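PDB 5NXK: serine-rich secreted cell wall anchored (LPXTG-motif ) protein from Lactobacillus reuteri ATCC 53608, which probably mediates adhesion of this gut bacterium to its host, through a binding region built as a beta-solenoid. Local coordinates for residues Y51-S57 / T80-S85; T117-V121 / L191-T197; I223-G227 / I252-L256; G280-R284 / T300-Q304. One frame throughout, in Å; residues are numbered along the deposited sequence.

Interaction 1. Residues Y51-S57 / T80-S85; sequences YINALNS and TLYNTS
Strands 51-54 and 80-83 run parallel, their axes 4.6 Å and 7° apart. The pairs are Y51-T80, I52-L81, N53-Y82 and A54-N83. Backbone hydrogen bonds run from I52 N to T80 O (3.0 Å), Y82 N to I52 O (3.0 Å), A54 N to Y82 O (2.9 Å) and T84 N to A54 O (3.3 Å). Past the strands, S85 OG donates to S57 O at 2.9 Å. Water 1 joins A54 O (2.7 Å), N56 O (3.0 Å) and S85 N (2.9 Å). Y51 (chi1 p) and Y82 (chi1 m) share a face with N53 and T80. The Y51 and Y82 rings form an offset edge-to-face pair, Y82 edge toward Y51 face, centroids 5.6 Å apart, planes at 89°. On the other face, I52 and L81, both m,t, pack with I52 CB 4.3 Å from L81 CD2. Such in-register stacking of successive coils is characteristic of a parallel beta-solenoid. F89 packs against I52, A54 and L81. Strand 51-54 lies between strands 28-30 and 79-83, and strand 137-140 covers Y51 and N53.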
loop_
_atom_site.group_PDB
_atom_site.type_symbol
_atom_site.label_atom_id
_atom_site.label_comp_id
_atom_site.label_asym_id
_atom_site.label_seq_id
_atom_site.Cartn_x
_atom_site.Cartn_y
_atom_site.Cartn_z
ATOM N N TYR A 51 -10.111 10.080 13.931
ATOM C CA TYR A 51 -10.291 9.161 12.816
ATOM C C TYR A 51 -11.053 9.819 11.671
ATOM O O TYR A 51 -11.748 10.814 11.859
ATOM C CB TYR A 51 -11.004 7.866 13.265
ATOM C CG TYR A 51 -12.499 7.967 13.563
ATOM C CD1 TYR A 51 -13.431 8.133 12.536
ATOM C CD2 TYR A 51 -12.978 7.822 14.861
ATOM C CE1 TYR A 51 -14.788 8.205 12.799
ATOM C CE2 TYR A 51 -14.342 7.890 15.137
ATOM C CZ TYR A 51 -15.242 8.082 14.100
ATOM O OH TYR A 51 -16.598 8.152 14.355
ATOM N N ILE A 52 -10.898 9.251 10.481
ATOM C CA ILE A 52 -11.752 9.562 9.357
ATOM C C ILE A 52 -12.340 8.255 8.857
ATOM O O ILE A 52 -11.604 7.305 8.555
ATOM C CB ILE A 52 -10.984 10.255 8.212
ATOM C CG1 ILE A 52 -10.224 11.477 8.735
ATOM C CG2 ILE A 52 -11.944 10.639 7.090
ATOM C CD1 ILE A 52 -9.326 12.108 7.725
ATOM N N ASN A 53 -13.657 8.195 8.762
ATOM C CA ASN A 53 -14.320 6.961 8.365
ATOM C C ASN A 53 -15.031 7.133 7.016
ATOM O O ASN A 53 -16.079 7.784 6.922
ATOM C CB ASN A 53 -15.291 6.528 9.466
ATOM C CG ASN A 53 -16.043 5.253 9.127
ATOM O OD1 ASN A 53 -15.642 4.488 8.250
ATOM N ND2 ASN A 53 -17.144 5.015 9.839
ATOM N N ALA A 54 -14.447 6.553 5.972
ATOM C CA ALA A 54 -14.971 6.682 4.618
ATOM C C ALA A 54 -15.977 5.570 4.350
ATOM O O ALA A 54 -15.605 4.420 4.084
ATOM C CB ALA A 54 -13.844 6.640 3.595
ATOM N N LEU A 55 -17.256 5.918 4.447
ATOM C CA LEU A 55 -18.319 4.925 4.403
ATOM C C LEU A 55 -18.763 4.592 2.990
ATOM O O LEU A 55 -19.415 3.572 2.768
ATOM C CB LEU A 55 -19.518 5.393 5.215
ATOM C CG LEU A 55 -19.325 5.272 6.723
ATOM C CD1 LEU A 55 -20.581 5.725 7.441
ATOM C CD2 LEU A 55 -18.953 3.841 7.104
ATOM N N ASN A 56 -18.441 5.463 2.042
ATOM C CA ASN A 56 -18.931 5.296 0.684
ATOM C C ASN A 56 -18.090 4.342 -0.162
ATOM O O ASN A 56 -16.875 4.514 -0.294
ATOM C CB ASN A 56 -19.009 6.661 -0.002
ATOM C CG ASN A 56 -19.967 6.671 -1.177
ATOM O OD1 ASN A 56 -20.817 5.789 -1.311
ATOM N ND2 ASN A 56 -19.836 7.677 -2.034
ATOM N N SER A 57 -18.761 3.356 -0.757
ATOM C CA SER A 57 -18.134 2.396 -1.673
ATOM C C SER A 57 -17.431 3.090 -2.846
ATOM O O SER A 57 -16.565 2.509 -3.508
ATOM C CB SER A 57 -19.178 1.393 -2.187
ATOM O OG SER A 57 -20.111 2.012 -3.058
ATOM N N THR A 80 -6.473 7.588 12.521
ATOM C CA THR A 80 -7.003 6.277 12.221
ATOM C C THR A 80 -7.865 6.393 10.982
ATOM O O THR A 80 -8.712 7.282 10.894
ATOM C CB THR A 80 -7.807 5.724 13.396
ATOM O OG1 THR A 80 -6.959 5.683 14.546
ATOM C CG2 THR A 80 -8.322 4.321 13.088
ATOM N N LEU A 81 -7.646 5.520 10.007
ATOM C CA LEU A 81 -8.400 5.638 8.770
ATOM C C LEU A 81 -9.230 4.386 8.517
ATOM O O LEU A 81 -8.700 3.273 8.554
ATOM C CB LEU A 81 -7.447 5.880 7.593
ATOM C CG LEU A 81 -6.417 7.002 7.770
ATOM C CD1 LEU A 81 -5.455 7.015 6.580
ATOM C CD2 LEU A 81 -7.087 8.364 7.933
ATOM N N TYR A 82 -10.518 4.566 8.247
ATOM C CA TYR A 82 -11.402 3.440 7.943
ATOM C C TYR A 82 -11.961 3.591 6.542
ATOM O O TYR A 82 -12.260 4.705 6.118
ATOM C CB TYR A 82 -12.586 3.354 8.921
ATOM C CG TYR A 82 -12.241 3.263 10.387
ATOM C CD1 TYR A 82 -12.018 4.412 11.145
ATOM C CD2 TYR A 82 -12.179 2.026 11.027
ATOM C CE1 TYR A 82 -11.718 4.327 12.500
ATOM C CE2 TYR A 82 -11.881 1.932 12.378
ATOM C CZ TYR A 82 -11.652 3.081 13.111
ATOM O OH TYR A 82 -11.360 2.979 14.454
ATOM N N ASN A 83 -12.129 2.483 5.825
ATOM C CA ASN A 83 -12.814 2.566 4.544
ATOM C C ASN A 83 -13.488 1.257 4.175
ATOM O O ASN A 83 -12.983 0.178 4.495
ATOM C CB ASN A 83 -11.833 2.972 3.431
ATOM C CG ASN A 83 -10.859 1.864 3.100
ATOM O OD1 ASN A 83 -9.871 1.660 3.819
ATOM N ND2 ASN A 83 -11.139 1.123 2.021
ATOM N N THR A 84 -14.605 1.354 3.465
ATOM C CA THR A 84 -15.305 0.166 2.989
ATOM C C THR A 84 -15.048 -0.058 1.509
ATOM O O THR A 84 -15.242 -1.164 0.993
ATOM C CB THR A 84 -16.822 0.281 3.206
ATOM O OG1 THR A 84 -17.300 1.420 2.486
ATOM C CG2 THR A 84 -17.135 0.462 4.684
ATOM N N SER A 85 -14.606 0.996 0.831
ATOM C CA SER A 85 -14.418 0.952 -0.612
ATOM C C SER A 85 -13.341 -0.026 -1.035
ATOM O O SER A 85 -12.263 -0.078 -0.441
ATOM C CB SER A 85 -14.061 2.335 -1.149
ATOM O OG SER A 85 -13.861 2.276 -2.552
HETATM O O HOH W 1 -14.631 3.813 1.631
#

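Interaction 2. Residues T117-V121 / L191-T197; sequences TGAGV and LTAVPST
This loop-to-loop contact lies just before strands 122-127 and 200-205 of the largest parallel sheet. Apart from L191, which ends strand 186-191, both segments are irregular. A193 to S196 form a type I beta turn, closed by S196 N to A193 O at 2.9 Å. Two backbone hydrogen bonds join the loops: A193 N to T117 O (2.9 Å) and T197 N to A119 O (2.9 Å). Between them G118 lies beside P195 and S196, and a CB on G118 would lie a tight 3.4 Å from P195 CD. Strand 168-171 separates the two following strands in the sheet, so the loops meet across an intervening coil of the solenoid; S166, from the loop before that strand, touches T117 and T192. T117 (chi1 p) points at the second loop, its CG2 3.3 Å from L191 O and its OG1 3.7 Å from L191 CD2. Water 4 accepts from V121 N (3.0 Å), water 3 can donate to A119 O (3.2 Å), and both bond T197 OG1 at 2.9 Å.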
loop_
_atom_site.group_PDB
_atom_site.type_symbol
_atom_site.label_atom_id
_atom_site.label_comp_id
_atom_site.label_asym_id
_atom_site.label_seq_id
_atom_site.Cartn_x
_atom_site.Cartn_y
_atom_site.Cartn_z
ATOM N N THR A 117 -2.799 1.663 -12.471
ATOM C CA THR A 117 -1.555 0.965 -12.731
ATOM C C THR A 117 -1.020 1.257 -14.141
ATOM O O THR A 117 0.030 0.742 -14.529
ATOM C CB THR A 117 -1.748 -0.540 -12.544
ATOM O OG1 THR A 117 -2.821 -0.986 -13.390
ATOM C CG2 THR A 117 -2.106 -0.829 -11.089
ATOM N N GLY A 118 -1.739 2.079 -14.913
ATOM C CA GLY A 118 -1.323 2.354 -16.282
ATOM C C GLY A 118 -1.060 3.832 -16.538
ATOM O O GLY A 118 -1.245 4.328 -17.646
ATOM N N ALA A 119 -0.581 4.527 -15.515
ATOM C CA ALA A 119 -0.366 5.964 -15.601
ATOM C C ALA A 119 0.924 6.391 -14.906
ATOM O O ALA A 119 1.944 5.692 -14.966
ATOM C CB ALA A 119 -1.563 6.707 -15.004
ATOM N N GLY A 120 0.874 7.540 -14.236
ATOM C CA GLY A 120 2.060 8.088 -13.602
ATOM C C GLY A 120 2.498 7.325 -12.362
ATOM O O GLY A 120 1.787 6.424 -11.879
ATOM N N VAL A 121 3.646 7.723 -11.816
ATOM C CA VAL A 121 4.253 7.000 -10.691
ATOM C C VAL A 121 3.399 7.103 -9.442
ATOM O O VAL A 121 3.079 8.205 -8.989
ATOM C CB VAL A 121 5.676 7.525 -10.388
ATOM C CG1 VAL A 121 6.266 6.835 -9.156
ATOM C CG2 VAL A 121 6.578 7.330 -11.605
ATOM N N LEU A 191 1.640 -3.567 -9.232
ATOM C CA LEU A 191 1.485 -3.987 -10.620
ATOM C C LEU A 191 1.591 -2.773 -11.543
ATOM O O LEU A 191 1.073 -1.702 -11.225
ATOM C CB LEU A 191 0.126 -4.690 -10.809
ATOM C CG LEU A 191 -0.282 -5.242 -12.185
ATOM C CD1 LEU A 191 -1.116 -6.531 -12.025
ATOM C CD2 LEU A 191 -1.056 -4.188 -13.012
ATOM N N THR A 192 2.259 -2.927 -12.678
ATOM C CA THR A 192 2.163 -1.909 -13.719
ATOM C C THR A 192 1.550 -2.548 -14.954
ATOM O O THR A 192 1.753 -3.721 -15.227
ATOM C CB THR A 192 3.533 -1.284 -14.076
ATOM O OG1 THR A 192 4.335 -2.252 -14.774
ATOM C CG2 THR A 192 4.279 -0.853 -12.810
ATOM N N ALA A 193 0.865 -1.741 -15.743
ATOM C CA ALA A 193 0.221 -2.213 -16.954
ATOM C C ALA A 193 0.876 -1.472 -18.106
ATOM O O ALA A 193 1.621 -0.525 -17.881
ATOM C CB ALA A 193 -1.279 -1.957 -16.916
ATOM N N VAL A 194 0.598 -1.905 -19.327
ATOM C CA VAL A 194 1.286 -1.399 -20.507
ATOM C C VAL A 194 1.392 0.119 -20.589
ATOM O O VAL A 194 2.472 0.624 -20.874
ATOM C CB VAL A 194 0.609 -1.933 -21.786
ATOM C CG1 VAL A 194 1.146 -1.225 -23.024
ATOM C CG2 VAL A 194 0.811 -3.442 -21.884
ATOM N N PRO A 195 0.316 0.869 -20.280
ATOM C CA PRO A 195 0.587 2.296 -20.494
ATOM C C PRO A 195 1.262 3.023 -19.311
ATOM O O PRO A 195 1.380 4.241 -19.364
ATOM C CB PRO A 195 -0.823 2.881 -20.716
ATOM C CG PRO A 195 -1.705 1.704 -21.002
ATOM C CD PRO A 195 -1.122 0.592 -20.175
ATOM N N SER A 196 1.762 2.291 -18.320
ATOM C CA SER A 196 2.498 2.886 -17.190
ATOM C C SER A 196 3.654 3.769 -17.658
ATOM O O SER A 196 4.350 3.429 -18.612
ATOM C CB SER A 196 3.038 1.780 -16.268
ATOM O OG SER A 196 3.967 2.288 -15.315
ATOM N N THR A 197 3.886 4.883 -16.980
ATOM C CA THR A 197 5.005 5.715 -17.372
ATOM C C THR A 197 6.342 5.091 -16.976
ATOM O O THR A 197 7.350 5.410 -17.582
ATOM C CB THR A 197 4.954 7.112 -16.737
ATOM O OG1 THR A 197 5.034 6.971 -15.312
ATOM C CG2 THR A 197 3.668 7.869 -17.116
HETATM O O HOH W 2 2.387 2.555 -13.193
HETATM O O HOH W 3 4.606 4.719 -13.579
HETATM O O HOH W 4 5.094 9.482 -13.819
#

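Interaction 3. Residues I223-G227 / I252-L256; sequences IKLDG and IIPQL
I252 ends strand 248-252, which lies next to strand 221-226 in the same parallel sheet. Its CA is 5.3 Å from L225 CA. Both side chains are m,t and pack as in successive coils of a beta-solenoid, with I252 CD1 4.1 Å from L225 CD1. From I253 onward the second segment diverges from D226 and water fills the gap. I253 N donates to water 7 (2.9 Å), which can donate to D226 OD1 (2.8 Å). I253 O lies 2.9 Å from D226 OD1, but both atoms are acceptors and do not bond. P254 points away from the first segment. Q255 then turns its side chain back, chi1 and chi2 both m, so that its CG is 3.7 Å from D226 CG. Q255 N donates to water 6 (2.8 Å), which donates to D226 OD1 (3.0 Å). Water 5 donates to I253 O (2.7 Å) and Q255 OE1 (2.7 Å), and accepts a weak bond from K224 NZ (3.4 Å). Outside the pair, D226 OD2 takes W189 NE1, and Q255 NE2 gives to R153 O. The close carboxylate and carbonyl cannot pair directly, so waters, fed by I253 N and Q255 N, carry the hydrogen bonding between the coils here.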
loop_
_atom_site.group_PDB
_atom_site.type_symbol
_atom_site.label_atom_id
_atom_site.label_comp_id
_atom_site.label_asym_id
_atom_site.label_seq_id
_atom_site.Cartn_x
_atom_site.Cartn_y
_atom_site.Cartn_z
ATOM N N ILE A 223 3.956 -10.221 -0.703
ATOM C CA ILE A 223 4.294 -9.199 -1.682
ATOM C C ILE A 223 4.236 -9.788 -3.084
ATOM O O ILE A 223 4.890 -10.778 -3.385
ATOM C CB ILE A 223 5.695 -8.601 -1.440
ATOM C CG1 ILE A 223 5.805 -8.003 -0.032
ATOM C CG2 ILE A 223 6.017 -7.530 -2.490
ATOM C CD1 ILE A 223 7.231 -7.511 0.300
ATOM N N LYS A 224 3.412 -9.194 -3.932
ATOM C CA LYS A 224 3.354 -9.614 -5.310
ATOM C C LYS A 224 3.813 -8.456 -6.181
ATOM O O LYS A 224 3.239 -7.365 -6.139
ATOM C CB LYS A 224 1.946 -10.082 -5.703
ATOM C CG LYS A 224 1.950 -10.746 -7.063
ATOM C CD LYS A 224 0.587 -11.201 -7.559
ATOM C CE LYS A 224 0.780 -11.970 -8.865
ATOM N NZ LYS A 224 0.057 -13.253 -8.881
ATOM N N LEU A 225 4.864 -8.704 -6.953
ATOM C CA LEU A 225 5.504 -7.671 -7.759
ATOM C C LEU A 225 5.242 -7.986 -9.239
ATOM O O LEU A 225 5.622 -9.057 -9.723
ATOM C CB LEU A 225 7.012 -7.621 -7.461
ATOM C CG LEU A 225 7.444 -7.265 -6.025
ATOM C CD1 LEU A 225 8.958 -7.443 -5.838
ATOM C CD2 LEU A 225 7.006 -5.855 -5.612
ATOM N N ASP A 226 4.558 -7.077 -9.935
ATOM C CA ASP A 226 4.187 -7.272 -11.334
ATOM C C ASP A 226 4.552 -6.043 -12.179
ATOM O O ASP A 226 3.738 -5.568 -12.976
ATOM C CB ASP A 226 2.686 -7.575 -11.451
ATOM C CG ASP A 226 2.352 -9.034 -11.140
ATOM O OD1 ASP A 226 3.090 -9.937 -11.604
ATOM O OD2 ASP A 226 1.370 -9.276 -10.403
ATOM N N GLY A 227 5.753 -5.509 -11.959
ATOM C CA GLY A 227 6.321 -4.450 -12.785
ATOM C C GLY A 227 6.664 -4.922 -14.192
ATOM O O GLY A 227 7.234 -6.005 -14.363
ATOM N N ILE A 252 7.307 -13.017 -7.911
ATOM C CA ILE A 252 7.574 -12.316 -9.156
ATOM C C ILE A 252 7.340 -13.261 -10.324
ATOM O O ILE A 252 8.246 -13.967 -10.762
ATOM C CB ILE A 252 8.994 -11.773 -9.211
ATOM C CG1 ILE A 252 9.330 -11.057 -7.894
ATOM C CG2 ILE A 252 9.145 -10.821 -10.419
ATOM C CD1 ILE A 252 10.739 -10.536 -7.820
ATOM N N ILE A 253 6.107 -13.261 -10.810
ATOM C CA ILE A 253 5.694 -14.101 -11.927
ATOM C C ILE A 253 4.871 -13.234 -12.877
ATOM O O ILE A 253 3.883 -12.631 -12.459
ATOM C CB ILE A 253 4.861 -15.327 -11.446
ATOM C CG1 ILE A 253 5.727 -16.273 -10.595
ATOM C CG2 ILE A 253 4.292 -16.092 -12.632
ATOM C CD1 ILE A 253 4.945 -17.498 -10.036
ATOM N N PRO A 254 5.296 -13.132 -14.147
ATOM C CA PRO A 254 4.582 -12.238 -15.073
ATOM C C PRO A 254 3.102 -12.612 -15.232
ATOM O O PRO A 254 2.759 -13.797 -15.225
ATOM C CB PRO A 254 5.341 -12.408 -16.390
ATOM C CG PRO A 254 6.741 -12.861 -15.972
ATOM C CD PRO A 254 6.511 -13.719 -14.747
ATOM N N GLN A 255 2.244 -11.601 -15.336
ATOM C CA GLN A 255 0.800 -11.793 -15.471
ATOM C C GLN A 255 0.415 -12.399 -16.825
ATOM O O GLN A 255 -0.637 -13.033 -16.954
ATOM C CB GLN A 255 0.077 -10.455 -15.278
ATOM C CG GLN A 255 0.030 -10.004 -13.830
ATOM C CD GLN A 255 -1.063 -10.705 -13.037
ATOM O OE1 GLN A 255 -0.828 -11.761 -12.439
ATOM N NE2 GLN A 255 -2.255 -10.100 -12.993
ATOM N N LEU A 256 1.268 -12.179 -17.825
ATOM C CA LEU A 256 1.022 -12.605 -19.211
ATOM C C LEU A 256 2.303 -13.123 -19.863
ATOM O O LEU A 256 3.399 -12.857 -19.372
ATOM C CB LEU A 256 0.468 -11.460 -20.050
ATOM C CG LEU A 256 -0.799 -10.758 -19.563
ATOM C CD1 LEU A 256 -1.012 -9.517 -20.393
ATOM C CD2 LEU A 256 -2.004 -11.686 -19.627
HETATM O O HOH W 5 1.325 -13.339 -12.036
HETATM O O HOH W 6 3.321 -9.199 -14.456
HETATM O O HOH W 7 4.145 -11.552 -9.609
#

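Interaction 4. Residues G280-R284 / T300-Q304; sequences GSNFR and TLIKQ
G280 lies in the loop after strand 272-277, and its O sits 4.1 Å from K303 CD. The K303 side chain is extended over chi1 to chi3, then bends at chi4 (m) so that NZ bonds Q304 O at 2.9 Å; NZ also bonds I278 O. S281 points away, and its N bonds D248. N282 is the centre of the contact. Its CA is 6.4 Å from L301 CA and, with chi1 m, its side chain reaches toward strand 298-303. N282 ND2 donates to I302 O at 3.0 Å, with an N-H...O angle of 166°. N282 OD1 lies 3.3 Å from L301 CB. It also accepts a hydrogen bond from water 8 (3.0 Å), which gives a weak bond to L301 O (2.9 Å). N282 ND2 bonds N249 OD1 as well. This side-by-side pairing of asparagines in adjacent coils resembles one step of the asparagine ladders of pectate lyase-like beta-helices. The step lies near the C-terminal end of the solenoid, where strand 298-303 is the outermost of its sheet in this chain. F283 begins strand 283-285. Its ring (chi1 m) comes near the next coil, with CD2 4.1 Å from L301 CD2. L275 of strand 272-277 touches N282, F283 and L301.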
loop_
_atom_site.group_PDB
_atom_site.type_symbol
_atom_site.label_atom_id
_atom_site.label_comp_id
_atom_site.label_asym_id
_atom_site.label_seq_id
_atom_site.Cartn_x
_atom_site.Cartn_y
_atom_site.Cartn_z
ATOM N N GLY A 280 4.393 -22.882 -0.879
ATOM C CA GLY A 280 5.150 -22.367 -2.017
ATOM C C GLY A 280 6.629 -22.130 -1.740
ATOM O O GLY A 280 7.304 -22.981 -1.161
ATOM N N SER A 281 7.137 -20.969 -2.145
ATOM C CA SER A 281 8.550 -20.650 -1.956
ATOM C C SER A 281 8.611 -19.294 -1.295
ATOM O O SER A 281 7.761 -18.454 -1.551
ATOM C CB SER A 281 9.308 -20.617 -3.291
ATOM O OG SER A 281 9.056 -21.774 -4.067
ATOM N N ASN A 282 9.596 -19.069 -0.437
ATOM C CA ASN A 282 9.713 -17.766 0.211
ATOM C C ASN A 282 9.912 -16.655 -0.830
ATOM O O ASN A 282 9.209 -15.641 -0.816
ATOM C CB ASN A 282 10.865 -17.779 1.216
ATOM C CG ASN A 282 10.726 -18.909 2.224
ATOM O OD1 ASN A 282 11.330 -19.973 2.071
ATOM N ND2 ASN A 282 9.912 -18.695 3.240
ATOM N N PHE A 283 10.869 -16.851 -1.735
ATOM C CA PHE A 283 11.020 -15.951 -2.883
ATOM C C PHE A 283 10.650 -16.778 -4.115
ATOM O O PHE A 283 11.375 -17.698 -4.495
ATOM C CB PHE A 283 12.455 -15.400 -3.010
ATOM C CG PHE A 283 12.890 -14.508 -1.865
ATOM C CD1 PHE A 283 12.029 -13.570 -1.314
ATOM C CD2 PHE A 283 14.185 -14.596 -1.361
ATOM C CE1 PHE A 283 12.455 -12.744 -0.279
ATOM C CE2 PHE A 283 14.612 -13.769 -0.330
ATOM C CZ PHE A 283 13.755 -12.849 0.213
ATOM N N ARG A 284 9.504 -16.480 -4.710
ATOM C CA ARG A 284 9.009 -17.270 -5.829
ATOM C C ARG A 284 9.168 -16.475 -7.103
ATOM O O ARG A 284 8.479 -15.470 -7.295
ATOM C CB ARG A 284 7.536 -17.635 -5.640
ATOM C CG ARG A 284 6.898 -18.393 -6.811
ATOM C CD ARG A 284 7.528 -19.764 -7.043
ATOM N NE ARG A 284 6.899 -20.465 -8.168
ATOM C CZ ARG A 284 7.528 -21.273 -9.019
ATOM N NH1 ARG A 284 8.827 -21.530 -8.880
ATOM N NH2 ARG A 284 6.847 -21.849 -10.002
ATOM N N THR A 300 16.581 -16.140 7.406
ATOM C CA THR A 300 16.061 -17.467 7.655
ATOM C C THR A 300 14.809 -17.647 6.812
ATOM O O THR A 300 13.872 -16.858 6.926
ATOM C CB THR A 300 15.741 -17.667 9.137
ATOM O OG1 THR A 300 16.948 -17.515 9.885
ATOM C CG2 THR A 300 15.153 -19.062 9.387
ATOM N N LEU A 301 14.814 -18.656 5.943
ATOM C CA LEU A 301 13.678 -18.932 5.067
ATOM C C LEU A 301 13.097 -20.306 5.376
ATOM O O LEU A 301 13.782 -21.312 5.263
ATOM C CB LEU A 301 14.087 -18.855 3.583
ATOM C CG LEU A 301 14.074 -17.496 2.873
ATOM C CD1 LEU A 301 14.987 -16.510 3.581
ATOM C CD2 LEU A 301 14.492 -17.644 1.398
ATOM N N ILE A 302 11.829 -20.336 5.765
ATOM C CA ILE A 302 11.200 -21.554 6.241
ATOM C C ILE A 302 10.011 -21.952 5.377
ATOM O O ILE A 302 9.233 -21.110 4.939
ATOM C CB ILE A 302 10.756 -21.398 7.721
ATOM C CG1 ILE A 302 11.989 -21.223 8.615
ATOM C CG2 ILE A 302 9.947 -22.608 8.188
ATOM C CD1 ILE A 302 11.665 -20.665 9.976
ATOM N N LYS A 303 9.899 -23.245 5.109
ATOM C CA LYS A 303 8.707 -23.817 4.506
ATOM C C LYS A 303 8.151 -24.902 5.432
ATOM O O LYS A 303 8.863 -25.846 5.780
ATOM C CB LYS A 303 9.026 -24.405 3.130
ATOM C CG LYS A 303 7.818 -24.991 2.400
ATOM C CD LYS A 303 8.263 -26.024 1.370
ATOM C CE LYS A 303 7.084 -26.790 0.796
ATOM N NZ LYS A 303 6.261 -27.511 1.813
ATOM N N GLN A 304 6.892 -24.780 5.840
ATOM C CA GLN A 304 6.294 -25.819 6.674
ATOM C C GLN A 304 6.072 -27.049 5.813
ATOM O O GLN A 304 5.980 -26.933 4.593
ATOM C CB GLN A 304 4.976 -25.365 7.282
ATOM C CG GLN A 304 5.100 -24.126 8.123
ATOM C CD GLN A 304 3.809 -23.777 8.830
ATOM O OE1 GLN A 304 2.802 -24.485 8.703
ATOM N NE2 GLN A 304 3.815 -22.657 9.547
HETATM O O HOH W 8 12.436 -22.605 3.051
#

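Overall arrangement
The four contacts follow one another along the chain, as expected of a solenoid that adds coil upon coil. Interactions 1 and 4 have centres about 35 Å apart, yet both reach the ten-strand parallel sheet, which runs nearly the length of the structure. Interactions 3 and 4 share the four-strand sheet. Their centres are about 17 Å apart, and I252 N probably bonds R284 O (2.8 Å). Interactions 2 and 3 are closer, about 13 Å between centres, and T192 N probably bonds D226 O (3.0 Å). Interaction 1 touches none of the others. Contacts 2 to 4 thus form a continuous series of neighbours, linking the middle of the chain to the C-terminal end of this adhesin region.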